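Local coordinates for protein mandelate racemase/muconate lactonizing enzyme (Jannaschia sp., PDB 4J3Z) that probably acts as an isomerase of the enolase superfamily, whose members remove the proton alpha to a carboxylate, though its own substrate is not established, at residues E236-P239 / G245-E248; R22-V27 / E343-G348; T298-F303 / C328-M333; T33-L38 / G107-C112. All coordinates share one frame; numbering follows the deposited sequence.

How the interactions relate
The four contacts illustrate how chemistry follows position in a two-domain enolase fold. Interactions 1 and 2 are buried and purely apolar, but the first stays within one strand-loop-helix unit of the barrel, whereas the second joins the N-terminal sheet to a helix late in the chain and lies across the chain's centre, about 33 Å away between centres. Interaction 3, partly buried, sets an asparagine amide against a barrel helix. Interaction 4 lies at the surface of the N-terminal domain and alone places a hydrogen bond between its two segments. Interactions 2 and 4 use neighbouring strands of one sheet and touch where V27 O meets L38 CD2 at 3.6 Å; interactions 3 and 4 both reach the fourth subunit.

Interaction 1. Residues E236-P239 / G245-E248; sequences EPIP and GLSE
P237 and I238 meet G245 and L246 without any polar bond between them, and the contact is a buried van der Waals one. The terminal methyl of the isoleucine makes the closest approach: I238 CD1 lies 3.5 Å from G245 C and 3.6 Å from G245 CA. Glycine is what permits this, since a beta carbon at that position would come within 2.7 Å of I238 CD1. The ethyl branch of I238 is aimed here because CG1 lies between the backbone N and the carbonyl carbon (chi1 65°). L246 supplies the second half of the contact through one methyl: its CD2 lies 3.9 Å from both I238 CG1 and P237 CG. The L246 and P237 side chains cross at about a right angle, and the one leucine methyl meets both residues. A219 of helix 216-226 also packs on P237 and I238, while T259 of strand 257-259 touches L246. E236 turns the other way and forms a salt bridge with R262. The loop leaves the C-terminal end of strand 233-235 and folds back onto the start of helix 246-252, as in the beta-alpha-beta crossover of a TIM-type barrel.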
loop_
_atom_site.group_PDB
_atom_site.type_symbol
_atom_site.label_atom_id
_atom_site.label_comp_id
_atom_site.label_asym_id
_atom_site.label_seq_id
_atom_site.Cartn_x
_atom_site.Cartn_y
_atom_site.Cartn_z
ATOM N N GLU D 236 21.400 -12.048 8.718
ATOM C CA GLU D 236 21.114 -11.450 10.022
ATOM C C GLU D 236 21.677 -10.070 10.170
ATOM O O GLU D 236 22.480 -9.801 11.007
ATOM C CB GLU D 236 21.473 -12.373 11.209
ATOM C CG GLU D 236 20.489 -13.494 11.489
ATOM C CD GLU D 236 20.355 -13.816 12.952
ATOM O OE1 GLU D 236 21.377 -13.929 13.604
ATOM O OE2 GLU D 236 19.253 -13.941 13.470
ATOM N N PRO D 237 21.261 -9.222 9.267
ATOM C CA PRO D 237 21.787 -7.867 9.178
ATOM C C PRO D 237 21.413 -7.006 10.378
ATOM O O PRO D 237 22.196 -6.145 10.813
ATOM C CB PRO D 237 21.097 -7.302 7.928
ATOM C CG PRO D 237 19.850 -8.090 7.780
ATOM C CD PRO D 237 20.186 -9.466 8.283
ATOM N N ILE D 238 20.204 -7.225 10.885
ATOM C CA ILE D 238 19.650 -6.391 11.941
ATOM C C ILE D 238 19.098 -7.289 13.054
ATOM O O ILE D 238 18.856 -8.472 12.812
ATOM C CB ILE D 238 18.577 -5.424 11.387
ATOM C CG1 ILE D 238 17.369 -6.186 10.851
ATOM C CG2 ILE D 238 19.160 -4.527 10.298
ATOM C CD1 ILE D 238 16.140 -5.319 10.733
ATOM N N PRO D 239 18.928 -6.747 14.279
ATOM C CA PRO D 239 18.476 -7.608 15.373
ATOM C C PRO D 239 17.178 -8.326 15.011
ATOM O O PRO D 239 16.328 -7.742 14.329
ATOM C CB PRO D 239 18.239 -6.630 16.534
ATOM C CG PRO D 239 19.023 -5.417 16.205
ATOM C CD PRO D 239 19.078 -5.337 14.703
ATOM N N GLY D 245 12.142 -4.350 9.742
ATOM C CA GLY D 245 13.307 -3.615 9.264
ATOM C C GLY D 245 14.058 -4.320 8.153
ATOM O O GLY D 245 14.972 -3.747 7.563
ATOM N N LEU D 246 13.680 -5.566 7.873
ATOM C CA LEU D 246 14.281 -6.314 6.769
ATOM C C LEU D 246 13.932 -5.698 5.428
ATOM O O LEU D 246 14.785 -5.624 4.538
ATOM C CB LEU D 246 13.861 -7.782 6.788
ATOM C CG LEU D 246 14.473 -8.648 7.887
ATOM C CD1 LEU D 246 14.078 -10.101 7.717
ATOM C CD2 LEU D 246 15.978 -8.493 7.976
ATOM N N SER D 247 12.683 -5.252 5.312
ATOM C CA SER D 247 12.130 -4.613 4.111
ATOM C C SER D 247 13.004 -3.506 3.512
ATOM O O SER D 247 13.306 -3.549 2.334
ATOM C CB SER D 247 10.713 -4.084 4.411
ATOM O OG SER D 247 10.035 -3.710 3.228
ATOM N N GLU D 248 13.399 -2.525 4.321
ATOM C CA GLU D 248 14.230 -1.394 3.864
ATOM C C GLU D 248 15.647 -1.811 3.436
ATOM O O GLU D 248 16.242 -1.201 2.540
ATOM C CB GLU D 248 14.297 -0.292 4.936
ATOM C CG GLU D 248 14.942 -0.714 6.255
ATOM C CD GLU D 248 14.500 0.133 7.446
ATOM O OE1 GLU D 248 13.650 -0.344 8.235
ATOM O OE2 GLU D 248 14.996 1.272 7.601
#

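Interaction 2. Residues R22-V27 / E343-G348; sequences RYWLLV and EALVTG
This is a buried, wholly apolar contact in which the middle strand of the N-terminal antiparallel sheet meets the end of helix 340-345, a helix late in the chain. One leucine carries it on the helical side. L345 presents its CD2 methyl to two residues of strand 24-31, and its CG stands anti to the backbone N (chi1 -175°), a setting that carries the branch out toward the sheet. The methyl comes up to the indole edge of W24, lying in the ring plane rather than over a face, with CD2 3.7 Å from W24 CE3 and equally 3.7 Å from W24 CZ3. The indole and the leucine lie alongside each other, pointing opposite ways. L26, by contrast, meets the leucine end on, its CD1 3.9 Å from L345 CD2. W24 and L26 are two places apart in an extended strand and therefore project from the same face, as expected of a sheet with one side covered by a late helix. Such an alpha+beta N-terminal domain, packed against a barrel domain, is the two-part architecture of the enolase superfamily. On the helical side F341 and H342 bring their own rings to W24, while V12 of strand 4-12 adds to the packing on L345. Strand 24-31 is tied on both flanks, W24 and L26 bonding through the backbone to V12 and F10, L25 and V27 to V41 and G39. The side chains of L25 and V27 rest instead on I55 of helix 48-62.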
loop_
_atom_site.group_PDB
_atom_site.type_symbol
_atom_site.label_atom_id
_atom_site.label_comp_id
_atom_site.label_asym_id
_atom_site.label_seq_id
_atom_site.Cartn_x
_atom_site.Cartn_y
_atom_site.Cartn_z
ATOM N N ARG D 22 29.695 -23.383 23.685
ATOM C CA ARG D 22 30.105 -23.749 25.043
ATOM C C ARG D 22 29.560 -25.113 25.476
ATOM O O ARG D 22 30.282 -25.907 26.095
ATOM C CB ARG D 22 29.652 -22.691 26.050
ATOM C CG ARG D 22 30.667 -21.597 26.350
ATOM C CD ARG D 22 30.474 -21.096 27.775
ATOM N NE ARG D 22 31.293 -19.929 28.093
ATOM C CZ ARG D 22 30.886 -18.666 27.998
ATOM N NH1 ARG D 22 29.659 -18.382 27.590
ATOM N NH2 ARG D 22 31.712 -17.676 28.320
ATOM N N TYR D 23 28.288 -25.371 25.167
ATOM C CA TYR D 23 27.639 -26.642 25.498
ATOM C C TYR D 23 26.545 -27.004 24.502
ATOM O O TYR D 23 25.913 -26.116 23.917
ATOM C CB TYR D 23 27.052 -26.607 26.910
ATOM C CG TYR D 23 26.050 -25.498 27.154
ATOM C CD1 TYR D 23 24.738 -25.594 26.682
ATOM C CD2 TYR D 23 26.412 -24.356 27.865
ATOM C CE1 TYR D 23 23.820 -24.586 26.905
ATOM C CE2 TYR D 23 25.497 -23.346 28.100
ATOM C CZ TYR D 23 24.204 -23.465 27.614
ATOM O OH TYR D 23 23.291 -22.463 27.839
ATOM N N TRP D 24 26.331 -28.307 24.308
ATOM C CA TRP D 24 25.176 -28.791 23.553
ATOM C C TRP D 24 24.186 -29.446 24.499
ATOM O O TRP D 24 24.586 -30.030 25.504
ATOM C CB TRP D 24 25.590 -29.794 22.481
ATOM C CG TRP D 24 26.599 -29.286 21.494
ATOM C CD1 TRP D 24 26.730 -28.004 21.029
ATOM C CD2 TRP D 24 27.605 -30.057 20.833
ATOM N NE1 TRP D 24 27.761 -27.935 20.120
ATOM C CE2 TRP D 24 28.310 -29.182 19.978
ATOM C CE3 TRP D 24 27.989 -31.402 20.887
ATOM C CZ2 TRP D 24 29.376 -29.607 19.186
ATOM C CZ3 TRP D 24 29.047 -31.828 20.085
ATOM C CH2 TRP D 24 29.733 -30.926 19.257
ATOM N N LEU D 25 22.896 -29.345 24.168
ATOM C CA LEU D 25 21.836 -29.917 24.985
ATOM C C LEU D 25 21.123 -31.038 24.248
ATOM O O LEU D 25 20.261 -30.794 23.389
ATOM C CB LEU D 25 20.826 -28.834 25.386
ATOM C CG LEU D 25 21.093 -28.000 26.632
ATOM C CD1 LEU D 25 20.591 -26.572 26.428
ATOM C CD2 LEU D 25 20.435 -28.647 27.838
ATOM N N LEU D 26 21.468 -32.272 24.601
ATOM C CA LEU D 26 20.914 -33.441 23.915
ATOM C C LEU D 26 19.886 -34.166 24.772
ATOM O O LEU D 26 20.069 -34.299 25.981
ATOM C CB LEU D 26 22.025 -34.408 23.515
ATOM C CG LEU D 26 23.291 -33.896 22.828
ATOM C CD1 LEU D 26 24.102 -35.083 22.329
ATOM C CD2 LEU D 26 22.982 -32.937 21.681
ATOM N N VAL D 27 18.810 -34.621 24.128
ATOM C CA VAL D 27 17.765 -35.417 24.774
ATOM C C VAL D 27 17.677 -36.821 24.151
ATOM O O VAL D 27 17.814 -36.984 22.936
ATOM C CB VAL D 27 16.377 -34.716 24.732
ATOM C CG1 VAL D 27 16.467 -33.276 25.233
ATOM C CG2 VAL D 27 15.752 -34.765 23.339
ATOM N N GLU D 343 32.074 -36.209 15.292
ATOM C CA GLU D 343 32.122 -37.588 14.779
ATOM C C GLU D 343 32.406 -38.635 15.874
ATOM O O GLU D 343 32.224 -39.835 15.659
ATOM C CB GLU D 343 33.155 -37.697 13.643
ATOM C CG GLU D 343 33.118 -38.985 12.829
ATOM C CD GLU D 343 31.866 -39.142 11.971
ATOM O OE1 GLU D 343 31.287 -38.125 11.514
ATOM O OE2 GLU D 343 31.473 -40.298 11.734
ATOM N N ALA D 344 32.847 -38.175 17.041
ATOM C CA ALA D 344 33.066 -39.053 18.193
ATOM C C ALA D 344 31.814 -39.194 19.058
ATOM O O ALA D 344 31.510 -40.295 19.537
ATOM C CB ALA D 344 34.229 -38.542 19.041
ATOM N N LEU D 345 31.100 -38.084 19.268
ATOM C CA LEU D 345 29.949 -38.069 20.189
ATOM C C LEU D 345 28.846 -39.045 19.771
ATOM O O LEU D 345 28.228 -39.686 20.621
ATOM C CB LEU D 345 29.392 -36.645 20.393
ATOM C CG LEU D 345 28.261 -36.452 21.430
ATOM C CD1 LEU D 345 28.548 -37.134 22.769
ATOM C CD2 LEU D 345 27.949 -34.982 21.651
ATOM N N VAL D 346 28.615 -39.159 18.466
ATOM C CA VAL D 346 27.660 -40.129 17.930
ATOM C C VAL D 346 28.360 -41.106 16.977
ATOM O O VAL D 346 29.482 -40.843 16.531
ATOM C CB VAL D 346 26.487 -39.429 17.197
ATOM C CG1 VAL D 346 25.547 -38.740 18.186
ATOM C CG2 VAL D 346 27.004 -38.439 16.164
ATOM N N THR D 347 27.721 -42.240 16.692
ATOM C CA THR D 347 28.088 -43.029 15.513
ATOM C C THR D 347 26.931 -42.961 14.503
ATOM O O THR D 347 25.777 -43.212 14.853
ATOM C CB THR D 347 28.480 -44.493 15.831
ATOM O OG1 THR D 347 27.314 -45.264 16.152
ATOM C CG2 THR D 347 29.503 -44.565 16.986
ATOM N N GLY D 348 27.242 -42.580 13.266
ATOM C CA GLY D 348 26.221 -42.457 12.220
ATOM C C GLY D 348 26.082 -41.065 11.629
ATOM O O GLY D 348 25.389 -40.872 10.633
#

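Interaction 3. Residues T298-F303 / C328-M333; sequences TLAAAF and CPNLLM
A type I beta turn, C328 to L331, links helix 315-327 to barrel strand 334-336 and sends one side chain against the last turns of helix 290-302. That side chain is N330, the third residue of the turn. Its CG lies between the backbone N and the carbonyl carbon (chi1 62°), which directs the amide at the helix. The nitrogen leads: ND2 is 3.5 Å from A300 CB, and the methyl sits almost on the continuation of the CG-ND2 bond, placing it between the directions of the two amide hydrogens. ND2 also comes within 3.8 Å of A301 N, and A301 CB is more distant. The amide is not left to packing alone, for ND2 makes a weak hydrogen bond to the carbonyl of A297. Within the turn, L331 N donates to C328 O at 3.3 Å, and near the end of helix 290-302 F303 N bonds to A300 O. N330 and L332 pair through the backbone with L307, while L299 of the fourth subunit packs on T298, L299 and A302. A short turn packed against helix 290-302 in this way belongs to the helix-to-strand loops at the N-terminal end of the barrel strands, away from the usual active-site end of such barrels.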
loop_
_atom_site.group_PDB
_atom_site.type_symbol
_atom_site.label_atom_id
_atom_site.label_comp_id
_atom_site.label_asym_id
_atom_site.label_seq_id
_atom_site.Cartn_x
_atom_site.Cartn_y
_atom_site.Cartn_z
ATOM N N THR D 298 7.850 -24.881 3.369
ATOM C CA THR D 298 6.715 -24.748 2.453
ATOM C C THR D 298 6.312 -23.290 2.280
ATOM O O THR D 298 5.973 -22.851 1.163
ATOM C CB THR D 298 5.519 -25.605 2.913
ATOM O OG1 THR D 298 5.802 -26.981 2.648
ATOM C CG2 THR D 298 4.259 -25.235 2.183
ATOM N N LEU D 299 6.360 -22.540 3.381
ATOM C CA LEU D 299 6.125 -21.099 3.337
ATOM C C LEU D 299 7.222 -20.369 2.562
ATOM O O LEU D 299 6.944 -19.398 1.866
ATOM C CB LEU D 299 6.006 -20.516 4.744
ATOM C CG LEU D 299 4.649 -20.225 5.401
ATOM C CD1 LEU D 299 3.845 -19.165 4.662
ATOM C CD2 LEU D 299 3.828 -21.478 5.627
ATOM N N ALA D 300 8.466 -20.816 2.690
ATOM C CA ALA D 300 9.549 -20.258 1.873
ATOM C C ALA D 300 9.182 -20.357 0.383
ATOM O O ALA D 300 9.127 -19.356 -0.314
ATOM C CB ALA D 300 10.867 -20.970 2.166
ATOM N N ALA D 301 8.904 -21.574 -0.082
ATOM C CA ALA D 301 8.498 -21.822 -1.462
ATOM C C ALA D 301 7.350 -20.921 -1.963
ATOM O O ALA D 301 7.366 -20.479 -3.113
ATOM C CB ALA D 301 8.142 -23.285 -1.640
ATOM N N ALA D 302 6.369 -20.649 -1.100
ATOM C CA ALA D 302 5.272 -19.727 -1.409
ATOM C C ALA D 302 5.733 -18.302 -1.759
ATOM O O ALA D 302 5.010 -17.556 -2.433
ATOM C CB ALA D 302 4.294 -19.684 -0.251
ATOM N N PHE D 303 6.926 -17.941 -1.286
ATOM C CA PHE D 303 7.535 -16.630 -1.523
ATOM C C PHE D 303 8.724 -16.702 -2.486
ATOM O O PHE D 303 9.480 -15.726 -2.643
ATOM C CB PHE D 303 7.999 -16.023 -0.193
ATOM C CG PHE D 303 6.884 -15.433 0.630
ATOM C CD1 PHE D 303 6.489 -14.113 0.445
ATOM C CD2 PHE D 303 6.243 -16.189 1.599
ATOM C CE1 PHE D 303 5.470 -13.567 1.204
ATOM C CE2 PHE D 303 5.223 -15.649 2.358
ATOM C CZ PHE D 303 4.834 -14.342 2.161
ATOM N N CYS D 328 13.461 -31.229 0.846
ATOM C CA CYS D 328 12.989 -29.925 0.349
ATOM C C CYS D 328 13.537 -29.569 -1.041
ATOM O O CYS D 328 14.761 -29.495 -1.228
ATOM C CB CYS D 328 13.328 -28.795 1.329
ATOM S SG CYS D 328 12.680 -28.941 3.018
ATOM N N PRO D 329 12.629 -29.354 -2.021
ATOM C CA PRO D 329 12.990 -28.867 -3.360
ATOM C C PRO D 329 13.683 -27.513 -3.343
ATOM O O PRO D 329 14.466 -27.205 -4.255
ATOM C CB PRO D 329 11.631 -28.754 -4.066
ATOM C CG PRO D 329 10.802 -29.818 -3.410
ATOM C CD PRO D 329 11.224 -29.807 -1.963
ATOM N N ASN D 330 13.405 -26.723 -2.309
ATOM C CA ASN D 330 13.920 -25.361 -2.187
ATOM C C ASN D 330 15.161 -25.248 -1.297
ATOM O O ASN D 330 15.557 -24.149 -0.916
ATOM C CB ASN D 330 12.819 -24.418 -1.684
ATOM C CG ASN D 330 12.318 -24.791 -0.304
ATOM O OD1 ASN D 330 12.266 -25.966 0.050
ATOM N ND2 ASN D 330 11.948 -23.787 0.485
ATOM N N LEU D 331 15.774 -26.381 -0.967
ATOM C CA LEU D 331 16.997 -26.363 -0.170
ATOM C C LEU D 331 18.153 -25.706 -0.920
ATOM O O LEU D 331 18.464 -26.086 -2.047
ATOM C CB LEU D 331 17.409 -27.779 0.239
ATOM C CG LEU D 331 18.607 -27.785 1.198
ATOM C CD1 LEU D 331 18.139 -27.665 2.643
ATOM C CD2 LEU D 331 19.440 -29.031 0.995
ATOM N N LEU D 332 18.783 -24.718 -0.293
ATOM C CA LEU D 332 20.014 -24.152 -0.834
ATOM C C LEU D 332 21.257 -24.878 -0.288
ATOM O O LEU D 332 22.038 -25.428 -1.067
ATOM C CB LEU D 332 20.078 -22.648 -0.587
ATOM C CG LEU D 332 21.344 -21.920 -1.035
ATOM C CD1 LEU D 332 21.505 -21.906 -2.548
ATOM C CD2 LEU D 332 21.331 -20.515 -0.465
ATOM N N MET D 333 21.432 -24.888 1.036
ATOM C CA MET D 333 22.566 -25.585 1.671
ATOM C C MET D 333 22.422 -25.722 3.178
ATOM O O MET D 333 21.840 -24.858 3.837
ATOM C CB MET D 333 23.905 -24.892 1.354
ATOM C CG MET D 333 23.972 -23.417 1.737
ATOM S SD MET D 333 25.424 -22.558 1.103
ATOM C CE MET D 333 24.842 -22.026 -0.501
#

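Interaction 4. Residues T33-L38 / G107-C112; sequences TGLTGL and GKARDC
K108 and T36 share the one hydrogen bond between these segments, the lysine ammonium donating from NZ to T36 O at 2.8 Å. The angle at the carbonyl oxygen is 149°, and the donor is tilted 26° from the carbonyl plane. Beyond CG the lysine chain is fully extended, which carries NZ across from the helix to the strand; its methylenes follow closely, with CE 3.4 Å from T36 O. Beside this bond lies an apolar patch. L35 sets CD1 against A109 CB at 3.9 Å, and its other methyl, CD2, is 4.2 Å from K108 CB. In fold terms, the C-terminal end of helix 89-109 is laid against the start of an outermost strand, and the residue leading into it, of the three-stranded antiparallel sheet in the N-terminal domain of the enolase superfamily. With a methionine in place of K108 the ammonium is gone, and T36 O would probably lose the donor that ties this strand to the helix. Further out, D104 of the same helix accepts a hydrogen bond from L38 N through OD2, a second tie between the two elements. Beyond the helix, D111 has positive phi and C112 N bonds to G107 O at 3.0 Å, the six-to-one bond expected of a Schellman motif. From within that turn, R110 NH1 donates to the carbonyl of A116 of the fourth subunit.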
loop_
_atom_site.group_PDB
_atom_site.type_symbol
_atom_site.label_atom_id
_atom_site.label_comp_id
_atom_site.label_asym_id
_atom_site.label_seq_id
_atom_site.Cartn_x
_atom_site.Cartn_y
_atom_site.Cartn_z
ATOM N N THR D 33 7.764 -49.448 24.712
ATOM C CA THR D 33 8.201 -50.680 24.019
ATOM C C THR D 33 9.709 -50.816 23.769
ATOM O O THR D 33 10.140 -51.766 23.103
ATOM C CB THR D 33 7.530 -50.837 22.634
ATOM O OG1 THR D 33 7.880 -49.718 21.801
ATOM C CG2 THR D 33 5.999 -50.969 22.746
ATOM N N GLY D 34 10.507 -49.863 24.250
ATOM C CA GLY D 34 11.965 -50.007 24.211
ATOM C C GLY D 34 12.767 -49.329 23.108
ATOM O O GLY D 34 13.979 -49.537 23.017
ATOM N N LEU D 35 12.116 -48.519 22.276
ATOM C CA LEU D 35 12.828 -47.751 21.253
ATOM C C LEU D 35 13.292 -46.424 21.835
ATOM O O LEU D 35 12.623 -45.862 22.704
ATOM C CB LEU D 35 11.949 -47.496 20.019
ATOM C CG LEU D 35 11.336 -48.667 19.240
ATOM C CD1 LEU D 35 10.217 -48.147 18.347
ATOM C CD2 LEU D 35 12.381 -49.410 18.412
ATOM N N THR D 36 14.429 -45.933 21.340
ATOM C CA THR D 36 15.028 -44.679 21.790
ATOM C C THR D 36 15.256 -43.724 20.619
ATOM O O THR D 36 15.680 -44.136 19.530
ATOM C CB THR D 36 16.392 -44.902 22.482
ATOM O OG1 THR D 36 17.317 -45.464 21.543
ATOM C CG2 THR D 36 16.272 -45.844 23.689
ATOM N N GLY D 37 14.990 -42.446 20.858
ATOM C CA GLY D 37 15.235 -41.420 19.873
ATOM C C GLY D 37 16.122 -40.333 20.431
ATOM O O GLY D 37 16.045 -40.021 21.624
ATOM N N LEU D 38 16.969 -39.764 19.568
ATOM C CA LEU D 38 17.808 -38.629 19.942
ATOM C C LEU D 38 17.246 -37.314 19.415
ATOM O O LEU D 38 16.686 -37.267 18.320
ATOM C CB LEU D 38 19.249 -38.815 19.450
ATOM C CG LEU D 38 20.221 -39.669 20.275
ATOM C CD1 LEU D 38 21.579 -39.667 19.597
ATOM C CD2 LEU D 38 20.351 -39.171 21.709
ATOM N N GLY D 107 11.206 -43.345 12.774
ATOM C CA GLY D 107 12.110 -43.959 11.802
ATOM C C GLY D 107 12.573 -45.363 12.181
ATOM O O GLY D 107 12.747 -46.214 11.314
ATOM N N LYS D 108 12.758 -45.613 13.477
ATOM C CA LYS D 108 13.120 -46.953 13.955
ATOM C C LYS D 108 11.935 -47.934 13.982
ATOM O O LYS D 108 12.104 -49.129 13.679
ATOM C CB LYS D 108 13.781 -46.882 15.330
ATOM C CG LYS D 108 15.196 -46.328 15.312
ATOM C CD LYS D 108 15.737 -46.190 16.722
ATOM C CE LYS D 108 17.094 -45.501 16.718
ATOM N NZ LYS D 108 17.686 -45.417 18.077
ATOM N N ALA D 109 10.750 -47.437 14.349
ATOM C CA ALA D 109 9.533 -48.255 14.322
ATOM C C ALA D 109 9.154 -48.697 12.900
ATOM O O ALA D 109 8.757 -49.848 12.684
ATOM C CB ALA D 109 8.367 -47.516 14.971
ATOM N N ARG D 110 9.289 -47.779 11.944
ATOM C CA ARG D 110 8.837 -47.988 10.567
ATOM C C ARG D 110 9.946 -48.468 9.636
ATOM O O ARG D 110 9.699 -48.693 8.442
ATOM C CB ARG D 110 8.223 -46.698 10.013
ATOM C CG ARG D 110 6.921 -46.292 10.690
ATOM C CD ARG D 110 6.565 -44.837 10.427
ATOM N NE ARG D 110 5.210 -44.507 10.898
ATOM C CZ ARG D 110 4.630 -43.312 10.773
ATOM N NH1 ARG D 110 3.397 -43.121 11.223
ATOM N NH2 ARG D 110 5.272 -42.299 10.193
ATOM N N ASP D 111 11.148 -48.629 10.155
ATOM C CA ASP D 111 12.301 -49.054 9.363
ATOM C C ASP D 111 12.570 -48.232 8.134
ATOM O O ASP D 111 12.531 -48.721 7.039
ATOM C CB ASP D 111 12.251 -50.531 9.028
ATOM C CG ASP D 111 13.307 -51.311 9.716
ATOM O OD1 ASP D 111 14.124 -50.744 10.414
ATOM O OD2 ASP D 111 13.311 -52.517 9.559
ATOM N N CYS D 112 12.795 -46.959 8.360
ATOM C CA CYS D 112 12.661 -45.926 7.365
ATOM C C CYS D 112 13.516 -44.756 7.831
ATOM O O CYS D 112 13.462 -44.393 9.010
ATOM C CB CYS D 112 11.184 -45.531 7.296
ATOM S SG CYS D 112 10.714 -44.253 6.119
#